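Inositol-1-monophosphatase (Nostoc sp., PDB 5ZHH) probably hydrolyses inositol monophosphates to free inositol and phosphate. Local coordinates at residues V54-L68 with S72-I86. Residues are numbered along the deposited sequence; the frame is centred on the assembly and turned at random.
Sequences VLEIIRRHFPQHSIL and SGKLGNQDNEYLWAI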
# COMPACT_ATOMS: atom_id res chain seq x y z
N VAL A 54 13.37 -18.91 7.03
CA VAL A 54 14.36 -18.87 5.94
C VAL A 54 15.08 -20.20 5.82
O VAL A 54 15.23 -20.76 4.72
CB VAL A 54 15.36 -17.72 6.16
CG1 VAL A 54 16.43 -17.76 5.07
CG2 VAL A 54 14.66 -16.38 6.13
N LEU A 55 15.56 -20.74 6.95
CA LEU A 55 16.33 -21.98 6.91
C LEU A 55 15.49 -23.12 6.36
O LEU A 55 15.95 -23.89 5.52
CB LEU A 55 16.85 -22.31 8.30
CG LEU A 55 17.95 -21.38 8.83
CD1 LEU A 55 18.44 -21.84 10.19
CD2 LEU A 55 19.08 -21.33 7.84
N GLU A 56 14.24 -23.23 6.81
CA GLU A 56 13.41 -24.34 6.36
C GLU A 56 13.25 -24.32 4.84
O GLU A 56 13.36 -25.36 4.19
CB GLU A 56 12.04 -24.28 7.05
CG GLU A 56 11.20 -25.55 6.87
CD GLU A 56 10.48 -25.59 5.54
OE1 GLU A 56 10.18 -24.50 5.00
OE2 GLU A 56 10.22 -26.71 5.03
N ILE A 57 13.02 -23.13 4.27
CA ILE A 57 12.82 -23.04 2.82
C ILE A 57 14.10 -23.37 2.08
O ILE A 57 14.11 -24.19 1.15
CB ILE A 57 12.29 -21.64 2.45
CG1 ILE A 57 10.87 -21.45 3.01
CG2 ILE A 57 12.33 -21.42 0.94
CD1 ILE A 57 10.35 -20.02 2.90
N ILE A 58 15.23 -22.77 2.49
CA ILE A 58 16.47 -22.97 1.75
C ILE A 58 16.92 -24.42 1.82
O ILE A 58 17.35 -24.99 0.81
CB ILE A 58 17.56 -22.02 2.28
CG1 ILE A 58 17.17 -20.56 2.05
CG2 ILE A 58 18.90 -22.36 1.62
CD1 ILE A 58 17.18 -20.16 0.61
N ARG A 59 16.83 -25.04 3.00
CA ARG A 59 17.32 -26.41 3.12
C ARG A 59 16.39 -27.40 2.43
O ARG A 59 16.85 -28.45 1.98
CB ARG A 59 17.53 -26.80 4.59
CG ARG A 59 18.10 -25.69 5.47
CD ARG A 59 18.94 -26.18 6.62
NE ARG A 59 18.44 -27.44 7.17
CZ ARG A 59 18.80 -27.94 8.35
NH1 ARG A 59 19.62 -27.28 9.13
NH2 ARG A 59 18.31 -29.10 8.76
N ARG A 60 15.09 -27.09 2.34
CA ARG A 60 14.17 -28.00 1.65
C ARG A 60 14.40 -27.98 0.14
O ARG A 60 14.32 -29.03 -0.51
CB ARG A 60 12.72 -27.64 1.98
CG ARG A 60 11.69 -28.41 1.16
CD ARG A 60 10.28 -28.29 1.73
NE ARG A 60 10.03 -26.97 2.30
CZ ARG A 60 9.66 -25.91 1.58
NH1 ARG A 60 9.51 -26.02 0.27
NH2 ARG A 60 9.45 -24.74 2.18
N HIS A 61 14.67 -26.81 -0.43
CA HIS A 61 14.91 -26.73 -1.86
C HIS A 61 16.34 -27.10 -2.22
O HIS A 61 16.57 -27.72 -3.27
CB HIS A 61 14.59 -25.33 -2.38
CG HIS A 61 13.12 -25.02 -2.42
ND1 HIS A 61 12.33 -25.32 -3.50
CD2 HIS A 61 12.31 -24.44 -1.51
CE1 HIS A 61 11.09 -24.94 -3.26
NE2 HIS A 61 11.05 -24.40 -2.05
N PHE A 62 17.31 -26.76 -1.37
CA PHE A 62 18.73 -26.99 -1.65
C PHE A 62 19.38 -27.71 -0.47
O PHE A 62 20.21 -27.15 0.24
CB PHE A 62 19.44 -25.66 -1.94
CG PHE A 62 18.73 -24.79 -2.95
CD1 PHE A 62 18.59 -25.20 -4.26
CD2 PHE A 62 18.21 -23.56 -2.58
CE1 PHE A 62 17.93 -24.41 -5.19
CE2 PHE A 62 17.56 -22.76 -3.51
CZ PHE A 62 17.42 -23.18 -4.81
N PRO A 63 19.05 -29.00 -0.29
CA PRO A 63 19.57 -29.72 0.89
C PRO A 63 21.09 -29.85 0.93
O PRO A 63 21.64 -30.04 2.02
CB PRO A 63 18.90 -31.10 0.79
CG PRO A 63 18.42 -31.21 -0.61
CD PRO A 63 18.20 -29.84 -1.14
N GLN A 64 21.77 -29.76 -0.21
CA GLN A 64 23.22 -29.92 -0.26
C GLN A 64 23.98 -28.61 -0.08
O GLN A 64 25.22 -28.63 -0.02
CB GLN A 64 23.65 -30.61 -1.56
CG GLN A 64 23.58 -32.14 -1.52
CD GLN A 64 22.23 -32.67 -1.10
OE1 GLN A 64 21.24 -32.48 -1.80
NE2 GLN A 64 22.18 -33.34 0.05
N HIS A 65 23.29 -27.48 -0.02
CA HIS A 65 23.98 -26.21 0.16
C HIS A 65 24.33 -25.99 1.63
O HIS A 65 23.70 -26.55 2.54
CB HIS A 65 23.12 -25.05 -0.34
CG HIS A 65 22.88 -25.05 -1.82
ND1 HIS A 65 22.34 -23.97 -2.48
CD2 HIS A 65 23.11 -26.00 -2.76
CE1 HIS A 65 22.25 -24.25 -3.77
NE2 HIS A 65 22.71 -25.48 -3.96
N SER A 66 25.32 -25.14 1.87
CA SER A 66 25.71 -24.77 3.23
C SER A 66 25.15 -23.39 3.57
O SER A 66 24.85 -22.58 2.70
CB SER A 66 27.24 -24.75 3.37
OG SER A 66 27.77 -26.07 3.38
N ILE A 67 24.99 -23.15 4.88
CA ILE A 67 24.39 -21.93 5.40
C ILE A 67 25.36 -21.22 6.33
O ILE A 67 26.03 -21.86 7.15
CB ILE A 67 23.07 -22.22 6.15
CG1 ILE A 67 22.11 -23.03 5.28
CG2 ILE A 67 22.43 -20.92 6.62
CD1 ILE A 67 21.72 -22.34 4.01
N LEU A 68 25.46 -19.90 6.18
CA LEU A 68 26.15 -19.03 7.13
C LEU A 68 25.15 -18.05 7.73
O LEU A 68 24.47 -17.31 7.00
CB LEU A 68 27.30 -18.27 6.47
CG LEU A 68 28.10 -17.39 7.45
CD1 LEU A 68 28.82 -18.24 8.49
CD2 LEU A 68 29.09 -16.54 6.68
N SER A 72 22.24 -19.22 14.01
CA SER A 72 22.38 -20.65 13.76
C SER A 72 23.81 -21.06 13.47
O SER A 72 24.12 -22.25 13.50
CB SER A 72 21.47 -21.07 12.60
OG SER A 72 21.73 -20.29 11.44
N GLY A 73 24.70 -20.10 13.20
CA GLY A 73 26.10 -20.40 13.02
C GLY A 73 26.44 -20.94 11.65
O GLY A 73 25.90 -20.49 10.63
N LYS A 74 27.35 -21.91 11.61
CA LYS A 74 27.84 -22.48 10.37
C LYS A 74 27.21 -23.85 10.17
O LYS A 74 27.42 -24.76 10.98
CB LYS A 74 29.36 -22.59 10.38
CG LYS A 74 30.05 -21.28 10.64
CD LYS A 74 31.54 -21.46 10.81
CE LYS A 74 32.22 -20.13 11.02
NZ LYS A 74 33.70 -20.27 11.13
N LEU A 75 26.47 -24.00 9.09
CA LEU A 75 25.75 -25.23 8.76
C LEU A 75 26.34 -25.84 7.50
O LEU A 75 26.30 -25.23 6.43
CB LEU A 75 24.28 -24.93 8.55
CG LEU A 75 23.43 -26.07 7.98
CD1 LEU A 75 23.57 -27.38 8.78
CD2 LEU A 75 22.02 -25.57 7.97
N GLY A 76 26.85 -27.06 7.63
CA GLY A 76 27.56 -27.69 6.54
C GLY A 76 28.95 -27.11 6.40
O GLY A 76 29.31 -26.11 7.02
N ASN A 77 29.76 -27.77 5.58
CA ASN A 77 31.13 -27.32 5.37
C ASN A 77 31.13 -25.93 4.75
O ASN A 77 30.40 -25.66 3.79
CB ASN A 77 31.90 -28.31 4.50
CG ASN A 77 31.35 -28.40 3.08
OD1 ASN A 77 30.14 -28.41 2.87
ND2 ASN A 77 32.25 -28.46 2.10
N GLN A 78 31.92 -25.03 5.34
CA GLN A 78 31.89 -23.64 4.91
C GLN A 78 32.72 -23.38 3.66
O GLN A 78 32.67 -22.27 3.13
CB GLN A 78 32.37 -22.74 6.06
CG GLN A 78 31.45 -22.79 7.27
CD GLN A 78 30.06 -22.24 6.98
OE1 GLN A 78 29.89 -21.04 6.79
NE2 GLN A 78 29.06 -23.12 6.95
N ASP A 79 33.45 -24.38 3.16
CA ASP A 79 34.12 -24.29 1.87
C ASP A 79 33.28 -24.87 0.74
O ASP A 79 33.78 -25.02 -0.38
CB ASP A 79 35.48 -24.99 1.92
CG ASP A 79 35.41 -26.39 2.51
OD1 ASP A 79 34.28 -26.90 2.69
OD2 ASP A 79 36.48 -26.98 2.78
N ASN A 80 32.01 -25.20 1.02
CA ASN A 80 31.08 -25.69 0.01
C ASN A 80 31.02 -24.73 -1.16
O ASN A 80 31.17 -23.51 -1.01
CB ASN A 80 29.69 -25.86 0.64
CG ASN A 80 28.70 -26.60 -0.26
OD1 ASN A 80 28.63 -26.39 -1.47
ND2 ASN A 80 27.91 -27.47 0.35
N GLU A 81 30.79 -25.28 -2.35
CA GLU A 81 30.58 -24.44 -3.52
C GLU A 81 29.44 -23.45 -3.29
O GLU A 81 29.51 -22.30 -3.72
CB GLU A 81 30.31 -25.30 -4.75
CG GLU A 81 30.01 -24.52 -6.01
CD GLU A 81 29.70 -25.41 -7.20
OE1 GLU A 81 29.38 -26.60 -6.99
OE2 GLU A 81 29.79 -24.91 -8.34
N TYR A 82 28.38 -23.89 -2.61
CA TYR A 82 27.21 -23.06 -2.35
C TYR A 82 27.12 -22.74 -0.87
O TYR A 82 27.02 -23.65 -0.04
CB TYR A 82 25.94 -23.76 -2.83
CG TYR A 82 25.93 -24.03 -4.31
CD1 TYR A 82 25.82 -23.00 -5.23
CD2 TYR A 82 26.03 -25.33 -4.79
CE1 TYR A 82 25.81 -23.24 -6.58
CE2 TYR A 82 26.02 -25.59 -6.15
CZ TYR A 82 25.91 -24.54 -7.04
OH TYR A 82 25.91 -24.79 -8.39
N LEU A 83 27.15 -21.45 -0.54
CA LEU A 83 27.09 -20.99 0.84
C LEU A 83 26.13 -19.82 0.90
O LEU A 83 26.39 -18.77 0.30
CB LEU A 83 28.47 -20.59 1.37
CG LEU A 83 28.50 -20.09 2.82
CD1 LEU A 83 28.04 -21.20 3.76
CD2 LEU A 83 29.89 -19.59 3.22
N TRP A 84 25.03 -19.98 1.64
CA TRP A 84 24.04 -18.93 1.80
C TRP A 84 24.41 -18.09 3.02
O TRP A 84 24.67 -18.62 4.10
CB TRP A 84 22.63 -19.51 1.98
CG TRP A 84 22.08 -20.16 0.75
CD1 TRP A 84 22.22 -21.46 0.39
CD2 TRP A 84 21.27 -19.54 -0.26
NE1 TRP A 84 21.56 -21.69 -0.80
CE2 TRP A 84 20.98 -20.53 -1.22
CE3 TRP A 84 20.79 -18.24 -0.46
CZ2 TRP A 84 20.22 -20.27 -2.36
CZ3 TRP A 84 20.03 -17.98 -1.60
CH2 TRP A 84 19.75 -18.99 -2.53
N ALA A 85 24.45 -16.77 2.83
CA ALA A 85 24.73 -15.82 3.90
C ALA A 85 23.42 -15.13 4.25
O ALA A 85 22.91 -14.32 3.46
CB ALA A 85 25.81 -14.82 3.47
N ILE A 86 22.87 -15.47 5.41
CA ILE A 86 21.50 -15.13 5.80
C ILE A 86 21.53 -14.14 6.96
O ILE A 86 22.13 -14.43 8.00
CB ILE A 86 20.71 -16.38 6.22
CG1 ILE A 86 20.60 -17.38 5.07
CG2 ILE A 86 19.35 -15.99 6.74
CD1 ILE A 86 20.28 -16.75 3.78
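The indole of Trp-84 gives its N-H to the imidazole of His-65, NE1 to ND1 at 2.9 Å, with the donor lying in the imidazole plane and the two rings meeting rim to rim. His-65 is sandwiched: Tyr-82 CB sits over one face, its ring following as an offset stack with planes at 18°, and Phe-62 CB covers the other. CG of Trp-84 stands anti to its carbonyl carbon (chi1 -69°), which swings the indole back beneath helix 44-61, where Ile-58 CG2 makes a CH-pi contact 3.7 Å from the centroid of its five-membered ring. Ile-67 CD1 packs on Trp-84 CB at 3.6 Å, and Phe-62 CE2 lies 3.8 Å from Trp-84 CZ2. With an alanine here, His-65 ND1 would probably lose its donor and a gap would open under Ile-58 and Phe-62.

Strand 66-69 is the middle of three, parallel to 82-90 and antiparallel to 73-75, at one margin of the large mixed sheet. The loop between strands 73-75 and 82-90 is tied back to 64-67: Asn-77 O accepts from Ser-66 OG (2.7 Å), Asn-80 ND2 donates to Gln-64 O (3.0 Å), and Gln-78 NE2 joins Leu-75 N on Ile-67 O. Phe-7 of helix 3-25 adds its ring to the aromatic cluster.

An indole N-H can only donate, so His-65 ND1 is most likely the bare acceptor, which would put the proton of a neutral imidazole on NE2.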